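Local coordinates for metallo-beta-lactamase domain-containing protein (Enterococcus faecalis, PDB 2AZ4) that is of unknown function but has a metallo-beta-lactamase fold with two bound zinc ions, and may act as an RNA-binding exonuclease, at residues A[113-124]-A[139-149]; A[156-164]-A[173-181]. One frame throughout, in Å; residues are numbered along the deposited sequence.

Contact 1: A[113-124]-A[139-149]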
loop_
_atom_site.group_PDB
_atom_site.type_symbol
_atom_site.label_atom_id
_atom_site.label_comp_id
_atom_site.label_asym_id
_atom_site.label_seq_id
_atom_site.Cartn_x
_atom_site.Cartn_y
_atom_site.Cartn_z
ATOM N N LEU A 113 -8.637 -6.962 5.134
ATOM C CA LEU A 113 -9.965 -6.585 4.680
ATOM C C LEU A 113 -10.173 -7.166 3.279
ATOM O O LEU A 113 -9.227 -7.259 2.490
ATOM C CB LEU A 113 -10.193 -5.077 4.699
ATOM C CG LEU A 113 -10.294 -4.425 6.097
ATOM C CD1 LEU A 113 -10.475 -2.950 5.948
ATOM C CD2 LEU A 113 -11.427 -5.013 6.988
ATOM N N LYS A 114 -11.405 -7.568 2.981
ATOM C CA LYS A 114 -11.726 -8.193 1.695
ATOM C C LYS A 114 -11.277 -7.397 0.457
ATOM O O LYS A 114 -10.857 -8.003 -0.529
ATOM C CB LYS A 114 -13.218 -8.596 1.618
ATOM C CG LYS A 114 -14.195 -7.452 1.542
ATOM C CD LYS A 114 -15.647 -7.938 1.727
ATOM C CE LYS A 114 -16.647 -6.770 1.764
ATOM N NZ LYS A 114 -16.499 -5.943 3.023
ATOM N N GLU A 115 -11.323 -6.068 0.518
ATOM C CA GLU A 115 -10.888 -5.228 -0.596
ATOM C C GLU A 115 -9.371 -5.327 -0.850
ATOM O O GLU A 115 -8.931 -5.371 -1.995
ATOM C CB GLU A 115 -11.302 -3.759 -0.384
ATOM C CG GLU A 115 -12.835 -3.574 -0.279
ATOM C CD GLU A 115 -13.382 -3.812 1.125
ATOM O OE1 GLU A 115 -12.595 -4.150 2.052
ATOM O OE2 GLU A 115 -14.616 -3.675 1.303
ATOM N N THR A 116 -8.584 -5.374 0.225
ATOM C CA THR A 116 -7.149 -5.613 0.100
ATOM C C THR A 116 -6.861 -6.925 -0.644
ATOM O O THR A 116 -5.948 -6.998 -1.489
ATOM C CB THR A 116 -6.478 -5.638 1.486
ATOM O OG1 THR A 116 -6.481 -4.302 2.032
ATOM C CG2 THR A 116 -5.022 -6.148 1.362
ATOM N N LYS A 117 -7.615 -7.966 -0.296
ATOM C CA LYS A 117 -7.491 -9.253 -0.990
ATOM C C LYS A 117 -7.759 -9.141 -2.517
ATOM O O LYS A 117 -6.983 -9.677 -3.329
ATOM C CB LYS A 117 -8.393 -10.294 -0.314
ATOM C CG LYS A 117 -8.380 -11.679 -0.967
ATOM C CD LYS A 117 -9.434 -12.560 -0.331
ATOM C CE LYS A 117 -9.581 -13.838 -1.146
ATOM N NZ LYS A 117 -10.368 -14.899 -0.451
ATOM N N MET A 118 -8.844 -8.443 -2.892
ATOM C CA MET A 118 -9.155 -8.139 -4.296
ATOM C C MET A 118 -8.014 -7.409 -5.001
ATOM O O MET A 118 -7.595 -7.817 -6.093
ATOM C CB MET A 118 -10.409 -7.259 -4.424
ATOM C CG MET A 118 -11.698 -7.947 -4.051
ATOM S SD MET A 118 -13.196 -6.912 -4.062
ATOM C CE MET A 118 -14.205 -8.332 -4.168
ATOM N N ILE A 119 -7.581 -6.287 -4.407
ATOM C CA ILE A 119 -6.462 -5.473 -4.927
ATOM C C ILE A 119 -5.210 -6.317 -5.198
ATOM O O ILE A 119 -4.646 -6.300 -6.293
ATOM C CB ILE A 119 -6.145 -4.270 -3.954
ATOM C CG1 ILE A 119 -7.327 -3.292 -3.858
ATOM C CG2 ILE A 119 -4.873 -3.501 -4.349
ATOM C CD1 ILE A 119 -7.883 -2.879 -5.193
ATOM N N LEU A 120 -4.797 -7.071 -4.191
ATOM C CA LEU A 120 -3.559 -7.816 -4.218
ATOM C C LEU A 120 -3.595 -8.854 -5.331
ATOM O O LEU A 120 -2.627 -8.992 -6.095
ATOM C CB LEU A 120 -3.384 -8.504 -2.868
ATOM C CG LEU A 120 -2.039 -8.721 -2.191
ATOM C CD1 LEU A 120 -0.955 -7.687 -2.573
ATOM C CD2 LEU A 120 -2.281 -8.748 -0.688
ATOM N N ASN A 121 -4.718 -9.567 -5.429
ATOM C CA ASN A 121 -4.859 -10.610 -6.434
ATOM C C ASN A 121 -4.767 -10.030 -7.858
ATOM O O ASN A 121 -4.295 -10.696 -8.771
ATOM C CB ASN A 121 -6.151 -11.406 -6.226
ATOM C CG ASN A 121 -5.956 -12.582 -5.299
ATOM O OD1 ASN A 121 -6.286 -12.518 -4.132
ATOM N ND2 ASN A 121 -5.375 -13.647 -5.809
ATOM N N SER A 122 -5.204 -8.783 -8.015
ATOM C CA SER A 122 -5.078 -8.048 -9.270
ATOM C C SER A 122 -3.657 -7.513 -9.481
ATOM O O SER A 122 -3.084 -7.677 -10.566
ATOM C CB SER A 122 -6.081 -6.895 -9.298
ATOM O OG SER A 122 -5.900 -6.085 -10.439
ATOM N N LEU A 123 -3.080 -6.874 -8.462
ATOM C CA LEU A 123 -1.680 -6.463 -8.545
ATOM C C LEU A 123 -0.782 -7.624 -8.983
ATOM O O LEU A 123 0.165 -7.414 -9.767
ATOM C CB LEU A 123 -1.173 -5.840 -7.235
ATOM C CG LEU A 123 -1.731 -4.457 -6.835
ATOM C CD1 LEU A 123 -1.281 -4.026 -5.439
ATOM C CD2 LEU A 123 -1.383 -3.395 -7.861
ATOM N N ASN A 124 -1.102 -8.834 -8.517
ATOM C CA ASN A 124 -0.262 -10.012 -8.768
ATOM C C ASN A 124 -0.748 -10.953 -9.879
ATOM O O ASN A 124 -0.411 -12.157 -9.894
ATOM C CB ASN A 124 -0.047 -10.820 -7.480
ATOM C CG ASN A 124 1.181 -11.717 -7.562
ATOM O OD1 ASN A 124 2.236 -11.291 -8.045
ATOM N ND2 ASN A 124 1.056 -12.953 -7.082
ATOM N N ASN A 139 1.999 -16.730 -10.986
ATOM C CA ASN A 139 0.959 -15.775 -10.583
ATOM C C ASN A 139 -0.018 -16.251 -9.481
ATOM O O ASN A 139 -1.020 -15.576 -9.193
ATOM C CB ASN A 139 0.203 -15.256 -11.807
ATOM C CG ASN A 139 -0.597 -16.342 -12.502
ATOM O OD1 ASN A 139 -0.608 -17.513 -12.083
ATOM N ND2 ASN A 139 -1.284 -15.957 -13.567
ATOM N N PHE A 140 0.264 -17.405 -8.875
ATOM C CA PHE A 140 -0.470 -17.838 -7.683
ATOM C C PHE A 140 -0.372 -16.821 -6.527
ATOM O O PHE A 140 0.710 -16.320 -6.224
ATOM C CB PHE A 140 0.060 -19.189 -7.230
ATOM C CG PHE A 140 -0.421 -19.631 -5.867
ATOM C CD1 PHE A 140 -1.556 -20.421 -5.743
ATOM C CD2 PHE A 140 0.284 -19.279 -4.719
ATOM C CE1 PHE A 140 -1.986 -20.867 -4.495
ATOM C CE2 PHE A 140 -0.139 -19.708 -3.471
ATOM C CZ PHE A 140 -1.276 -20.507 -3.354
ATOM N N THR A 141 -1.507 -16.531 -5.893
ATOM C CA THR A 141 -1.518 -15.778 -4.638
ATOM C C THR A 141 -2.150 -16.667 -3.580
ATOM O O THR A 141 -3.215 -17.237 -3.810
ATOM C CB THR A 141 -2.306 -14.477 -4.742
ATOM O OG1 THR A 141 -1.758 -13.659 -5.783
ATOM C CG2 THR A 141 -2.237 -13.716 -3.434
ATOM N N ARG A 142 -1.489 -16.798 -2.435
ATOM C CA ARG A 142 -1.988 -17.650 -1.357
ATOM C C ARG A 142 -3.327 -17.160 -0.773
ATOM O O ARG A 142 -3.748 -16.009 -1.016
ATOM C CB ARG A 142 -0.906 -17.859 -0.282
ATOM C CG ARG A 142 -0.641 -16.647 0.647
ATOM C CD ARG A 142 -1.535 -16.717 1.886
ATOM N NE ARG A 142 -0.914 -17.552 2.870
ATOM C CZ ARG A 142 -1.466 -18.116 3.931
ATOM N NH1 ARG A 142 -2.755 -18.004 4.238
ATOM N NH2 ARG A 142 -0.660 -18.825 4.703
ATOM N N GLU A 143 -4.014 -18.053 -0.062
ATOM C CA GLU A 143 -5.334 -17.753 0.509
ATOM C C GLU A 143 -5.277 -16.561 1.479
ATOM O O GLU A 143 -4.321 -16.443 2.263
ATOM C CB GLU A 143 -5.895 -18.979 1.257
ATOM C CG GLU A 143 -6.118 -20.212 0.388
ATOM C CD GLU A 143 -6.594 -21.443 1.166
ATOM O OE1 GLU A 143 -6.758 -21.370 2.403
ATOM O OE2 GLU A 143 -6.810 -22.491 0.516
ATOM N N MET A 144 -6.297 -15.700 1.413
ATOM C CA MET A 144 -6.518 -14.634 2.395
ATOM C C MET A 144 -7.967 -14.741 2.846
ATOM O O MET A 144 -8.863 -14.938 2.024
ATOM C CB MET A 144 -6.283 -13.237 1.766
ATOM C CG MET A 144 -4.789 -12.904 1.550
ATOM S SD MET A 144 -4.501 -11.347 0.741
ATOM C CE MET A 144 -4.256 -11.908 -0.923
ATOM N N ILE A 145 -8.196 -14.616 4.150
ATOM C CA ILE A 145 -9.559 -14.496 4.686
ATOM C C ILE A 145 -9.943 -13.027 4.625
ATOM O O ILE A 145 -9.468 -12.215 5.434
ATOM C CB ILE A 145 -9.660 -15.051 6.101
ATOM C CG1 ILE A 145 -9.333 -16.551 6.090
ATOM C CG2 ILE A 145 -11.080 -14.863 6.672
ATOM C CD1 ILE A 145 -9.058 -17.128 7.483
ATOM N N GLY A 146 -10.761 -12.685 3.624
ATOM C CA GLY A 146 -11.252 -11.324 3.450
ATOM C C GLY A 146 -12.292 -11.044 4.526
ATOM O O GLY A 146 -13.257 -11.820 4.692
ATOM N N LEU A 147 -12.066 -9.962 5.274
ATOM C CA LEU A 147 -12.923 -9.549 6.388
ATOM C C LEU A 147 -13.644 -8.232 6.077
ATOM O O LEU A 147 -13.298 -7.535 5.128
ATOM C CB LEU A 147 -12.075 -9.355 7.664
ATOM C CG LEU A 147 -11.301 -10.573 8.166
ATOM C CD1 LEU A 147 -10.439 -10.145 9.374
ATOM C CD2 LEU A 147 -12.277 -11.748 8.525
ATOM N N ASN A 148 -14.659 -7.937 6.879
ATOM C CA ASN A 148 -15.438 -6.730 6.790
ATOM C C ASN A 148 -14.883 -5.690 7.753
ATOM O O ASN A 148 -14.163 -6.005 8.692
ATOM C CB ASN A 148 -16.920 -7.034 7.131
ATOM C CG ASN A 148 -17.526 -8.079 6.212
ATOM O OD1 ASN A 148 -18.085 -9.089 6.665
ATOM N ND2 ASN A 148 -17.425 -7.844 4.921
ATOM N N LYS A 149 -15.209 -4.437 7.524
ATOM C CA LYS A 149 -14.741 -3.404 8.420
ATOM C C LYS A 149 -15.135 -3.678 9.881
ATOM O O LYS A 149 -16.261 -4.110 10.180
ATOM C CB LYS A 149 -15.245 -2.051 7.941
ATOM C CG LYS A 149 -14.701 -1.683 6.561
ATOM C CD LYS A 149 -15.534 -0.557 5.967
ATOM C CE LYS A 149 -14.747 0.217 4.941
ATOM N NZ LYS A 149 -15.644 1.210 4.323
HETATM O O HOH W 1 -14.206 -5.006 4.131
HETATM O O HOH W 2 -2.639 -13.491 -8.536
#
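K117 and M144 meet through two different chain shapes. With CG of K117 trans to its backbone N (chi1 179°) and every later bond extended, the lysine runs out from helix 114-123 along the methionine's CB and puts its ammonium on the M144 carbonyl. The NZ to O distance is 2.9 Å, and the nitrogen lies nearly in line with the C=O bond. M144 slides past it the other way and turns at its last torsion (chi3 -98°), which lays SD and CE across the side chain of L120 at about a right angle; L120 CD2 is 3.7 Å from M144 SD.

At the start of the helix the backbones come close enough for K114 N to bond L147 O at 2.9 Å. G146 passes close against K114, CA to CA 3.6 Å, with no side chain on G146 between them. One water ties this end together: it accepts from K114 NZ and donates to E115 OE1 and to L147 O. At the other end, N124 ND2 reaches T141 OG1 at 3.2 Å, almost straight and in the amide plane, while N124 OD1 is taken by the backbone N atoms of F129 and L130, so both sides of the amide are used and its rotation is fixed.

This is a beta-alpha-beta unit: strand 110-113 leads into helix 114-123, and a long loop returns to strand 145-147, which lies parallel to 110-113 as an outermost strand of its sheet. Elsewhere on the helix, M118, I119 and S122 pack on helix 283-293, and L120 touches L90; on the side of strand 158-164, L113 and L147 pack on I162.

Contact 2: A[156-164]-A[173-181]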
loop_
_atom_site.group_PDB
_atom_site.type_symbol
_atom_site.label_atom_id
_atom_site.label_comp_id
_atom_site.label_asym_id
_atom_site.label_seq_id
_atom_site.Cartn_x
_atom_site.Cartn_y
_atom_site.Cartn_z
ATOM N N GLY A 156 -6.417 -17.478 20.018
ATOM C CA GLY A 156 -6.343 -17.787 21.448
ATOM C C GLY A 156 -7.021 -16.672 22.229
ATOM O O GLY A 156 -8.140 -16.274 21.913
ATOM N N GLU A 157 -6.316 -16.138 23.220
ATOM C CA GLU A 157 -6.844 -15.046 24.020
ATOM C C GLU A 157 -6.459 -13.662 23.498
ATOM O O GLU A 157 -6.673 -12.662 24.179
ATOM C CB GLU A 157 -6.421 -15.220 25.471
ATOM C CG GLU A 157 -7.142 -16.368 26.146
ATOM C CD GLU A 157 -6.885 -16.389 27.648
ATOM O OE1 GLU A 157 -7.338 -15.448 28.354
ATOM O OE2 GLU A 157 -6.229 -17.348 28.114
ATOM N N ILE A 158 -5.884 -13.603 22.299
ATOM C CA ILE A 158 -5.670 -12.335 21.619
ATOM C C ILE A 158 -6.868 -11.985 20.745
ATOM O O ILE A 158 -7.328 -12.791 19.940
ATOM C CB ILE A 158 -4.402 -12.331 20.717
ATOM C CG1 ILE A 158 -3.210 -12.964 21.420
ATOM C CG2 ILE A 158 -4.080 -10.904 20.262
ATOM C CD1 ILE A 158 -1.986 -13.087 20.522
ATOM N N SER A 159 -7.352 -10.759 20.889
ATOM C CA SER A 159 -8.466 -10.268 20.094
ATOM C C SER A 159 -7.983 -9.122 19.193
ATOM O O SER A 159 -7.309 -8.191 19.651
ATOM C CB SER A 159 -9.585 -9.815 21.031
ATOM O OG SER A 159 -10.324 -8.752 20.468
ATOM N N VAL A 160 -8.271 -9.222 17.900
ATOM C CA VAL A 160 -7.752 -8.254 16.932
ATOM C C VAL A 160 -8.927 -7.675 16.175
ATOM O O VAL A 160 -9.689 -8.411 15.539
ATOM C CB VAL A 160 -6.746 -8.889 15.929
ATOM C CG1 VAL A 160 -6.166 -7.826 14.969
ATOM C CG2 VAL A 160 -5.629 -9.642 16.648
ATOM N N GLU A 161 -9.083 -6.365 16.265
ATOM C CA GLU A 161 -10.082 -5.660 15.484
ATOM C C GLU A 161 -9.423 -4.998 14.283
ATOM O O GLU A 161 -8.431 -4.263 14.429
ATOM C CB GLU A 161 -10.810 -4.603 16.314
ATOM C CG GLU A 161 -12.068 -4.032 15.590
ATOM C CD GLU A 161 -12.886 -3.091 16.462
ATOM O OE1 GLU A 161 -12.726 -3.150 17.696
ATOM O OE2 GLU A 161 -13.700 -2.297 15.912
ATOM N N ILE A 162 -9.979 -5.249 13.095
ATOM C CA ILE A 162 -9.423 -4.688 11.864
ATOM C C ILE A 162 -10.246 -3.477 11.430
ATOM O O ILE A 162 -11.414 -3.577 11.066
ATOM C CB ILE A 162 -9.263 -5.763 10.757
ATOM C CG1 ILE A 162 -8.564 -5.187 9.529
ATOM C CG2 ILE A 162 -10.600 -6.415 10.419
ATOM C CD1 ILE A 162 -7.866 -6.258 8.667
ATOM N N VAL A 163 -9.621 -2.321 11.464
ATOM C CA VAL A 163 -10.375 -1.081 11.396
ATOM C C VAL A 163 -9.920 -0.348 10.156
ATOM O O VAL A 163 -8.729 -0.160 10.009
ATOM C CB VAL A 163 -10.053 -0.205 12.654
ATOM C CG1 VAL A 163 -10.755 1.153 12.574
ATOM C CG2 VAL A 163 -10.465 -0.948 13.966
ATOM N N PRO A 164 -10.856 0.111 9.300
ATOM C CA PRO A 164 -10.510 0.831 8.070
ATOM C C PRO A 164 -9.885 2.180 8.375
ATOM O O PRO A 164 -10.300 2.890 9.322
ATOM C CB PRO A 164 -11.856 1.012 7.367
ATOM C CG PRO A 164 -12.865 1.017 8.513
ATOM C CD PRO A 164 -12.321 -0.029 9.446
ATOM N N SER A 173 -6.176 -0.751 6.451
ATOM C CA SER A 173 -6.674 -0.897 7.815
ATOM C C SER A 173 -5.579 -0.700 8.868
ATOM O O SER A 173 -4.374 -0.663 8.537
ATOM C CB SER A 173 -7.298 -2.272 7.997
ATOM O OG SER A 173 -6.306 -3.280 7.860
ATOM N N ALA A 174 -6.032 -0.536 10.111
ATOM C CA ALA A 174 -5.211 -0.512 11.315
ATOM C C ALA A 174 -5.701 -1.653 12.209
ATOM O O ALA A 174 -6.793 -2.218 11.989
ATOM C CB ALA A 174 -5.373 0.828 12.028
ATOM N N LEU A 175 -4.896 -2.031 13.196
ATOM C CA LEU A 175 -5.270 -3.156 14.050
ATOM C C LEU A 175 -5.384 -2.656 15.475
ATOM O O LEU A 175 -4.506 -1.910 15.943
ATOM C CB LEU A 175 -4.228 -4.283 13.961
ATOM C CG LEU A 175 -3.824 -4.793 12.564
ATOM C CD1 LEU A 175 -2.769 -5.865 12.726
ATOM C CD2 LEU A 175 -5.050 -5.367 11.779
ATOM N N LEU A 176 -6.475 -3.028 16.149
ATOM C CA LEU A 176 -6.602 -2.784 17.574
ATOM C C LEU A 176 -6.483 -4.146 18.222
ATOM O O LEU A 176 -7.295 -5.037 17.962
ATOM C CB LEU A 176 -7.948 -2.160 17.942
ATOM C CG LEU A 176 -8.379 -0.826 17.343
ATOM C CD1 LEU A 176 -9.689 -0.470 17.987
ATOM C CD2 LEU A 176 -7.385 0.239 17.607
ATOM N N ILE A 177 -5.471 -4.298 19.062
ATOM C CA ILE A 177 -5.096 -5.610 19.594
ATOM C C ILE A 177 -5.295 -5.703 21.109
ATOM O O ILE A 177 -4.741 -4.909 21.852
ATOM C CB ILE A 177 -3.626 -5.926 19.203
ATOM C CG1 ILE A 177 -3.487 -5.955 17.676
ATOM C CG2 ILE A 177 -3.139 -7.276 19.814
ATOM C CD1 ILE A 177 -2.110 -5.463 17.168
ATOM N N ARG A 178 -6.083 -6.671 21.565
ATOM C CA ARG A 178 -6.273 -6.826 22.995
ATOM C C ARG A 178 -5.893 -8.212 23.493
ATOM O O ARG A 178 -6.232 -9.218 22.865
ATOM C CB ARG A 178 -7.714 -6.477 23.395
ATOM C CG ARG A 178 -7.989 -4.989 23.267
ATOM C CD ARG A 178 -9.411 -4.696 23.641
ATOM N NE ARG A 178 -10.032 -3.734 22.738
ATOM C CZ ARG A 178 -10.156 -2.432 22.977
ATOM N NH1 ARG A 178 -9.683 -1.900 24.099
ATOM N NH2 ARG A 178 -10.751 -1.661 22.077
ATOM N N THR A 179 -5.141 -8.234 24.593
ATOM C CA THR A 179 -5.026 -9.412 25.464
ATOM C C THR A 179 -5.769 -9.045 26.760
ATOM O O THR A 179 -6.147 -7.876 26.938
ATOM C CB THR A 179 -3.563 -9.766 25.745
ATOM O OG1 THR A 179 -2.921 -8.686 26.436
ATOM C CG2 THR A 179 -2.813 -10.007 24.439
ATOM N N PRO A 180 -6.017 -10.021 27.660
ATOM C CA PRO A 180 -6.814 -9.673 28.853
ATOM C C PRO A 180 -6.354 -8.437 29.658
ATOM O O PRO A 180 -7.186 -7.756 30.242
ATOM C CB PRO A 180 -6.739 -10.947 29.691
ATOM C CG PRO A 180 -6.617 -12.030 28.648
ATOM C CD PRO A 180 -5.656 -11.449 27.659
ATOM N N ASP A 181 -5.068 -8.112 29.661
ATOM C CA ASP A 181 -4.622 -6.960 30.443
ATOM C C ASP A 181 -4.155 -5.776 29.620
ATOM O O ASP A 181 -3.830 -4.736 30.192
ATOM C CB ASP A 181 -3.491 -7.361 31.396
ATOM C CG ASP A 181 -3.960 -8.257 32.546
ATOM O OD1 ASP A 181 -5.180 -8.344 32.831
ATOM O OD2 ASP A 181 -3.081 -8.884 33.175
HETATM O O HOH W 3 -9.447 -6.076 19.940
HETATM O O HOH W 4 -10.476 -3.558 19.994
#
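I158 and I177 lie side by side and point the same way, their CG2 methyls 3.8 Å apart. Further along the same face, V160 meets L175 obliquely: V160 CG1, trans to its own backbone N (chi1 -177°), reaches both CB and CD2 of the leucine. I162 follows, with CG1 lying 3.4 Å from S173 OG, a hydroxyl whose hydrogen bond goes to the carbonyl of S91. The row formed by V160, L175 and I177 is buried against I32 and F34 of strand 30-34.

The two strands, 158-164 and 173-179, form an antiparallel beta hairpin joined by the loop that carries the zinc ligand H167. They sit next to each other in one of the two mixed sheets of the metallo-beta-lactamase fold, and the packing on strand 30-34 is one place where this sheet meets the other. S159 with R178, E161 with L176 and V163 with A174 are the hydrogen-bonded pairs, each making two backbone bonds; E161 N to L176 O is 2.8 Å.

On the opposite face the side chains are more polar. E161 and L176 run alongside each other, CB to CB 4.1 Å, and L176 CG also meets V163 CG2 obliquely at 4.0 Å. Helix 197-207 lies over this end, with F203 on V163 and A174 and K206 on L176. The extended E161 sends OE2 to a salt bridge with K206, while a water donates to E161 OE1 and accepts from R178 NE at 2.8 Å. R178, bent at chi3, also makes a cation-pi contact with F183.

Contact 2 is the more buried of the two and holds neighbouring strands of one sheet through six backbone hydrogen bonds; contact 1 is partly buried and ties a helix to the returning chain with one backbone bond, a lysine on a carbonyl, an asparagine and a bridging water. Contact 1 lies at the edge of one mixed sheet, with a helix beside it; contact 2 lies within the other. They touch where these sheets face each other: L113 CD1 packs on S173 CB, and K149 CG lies 3.8 Å from P164 CG. Both approach the zinc site, the side chains of L120 and S173 each about 11 Å from a zinc ion, but neither segment pair supplies a metal ligand.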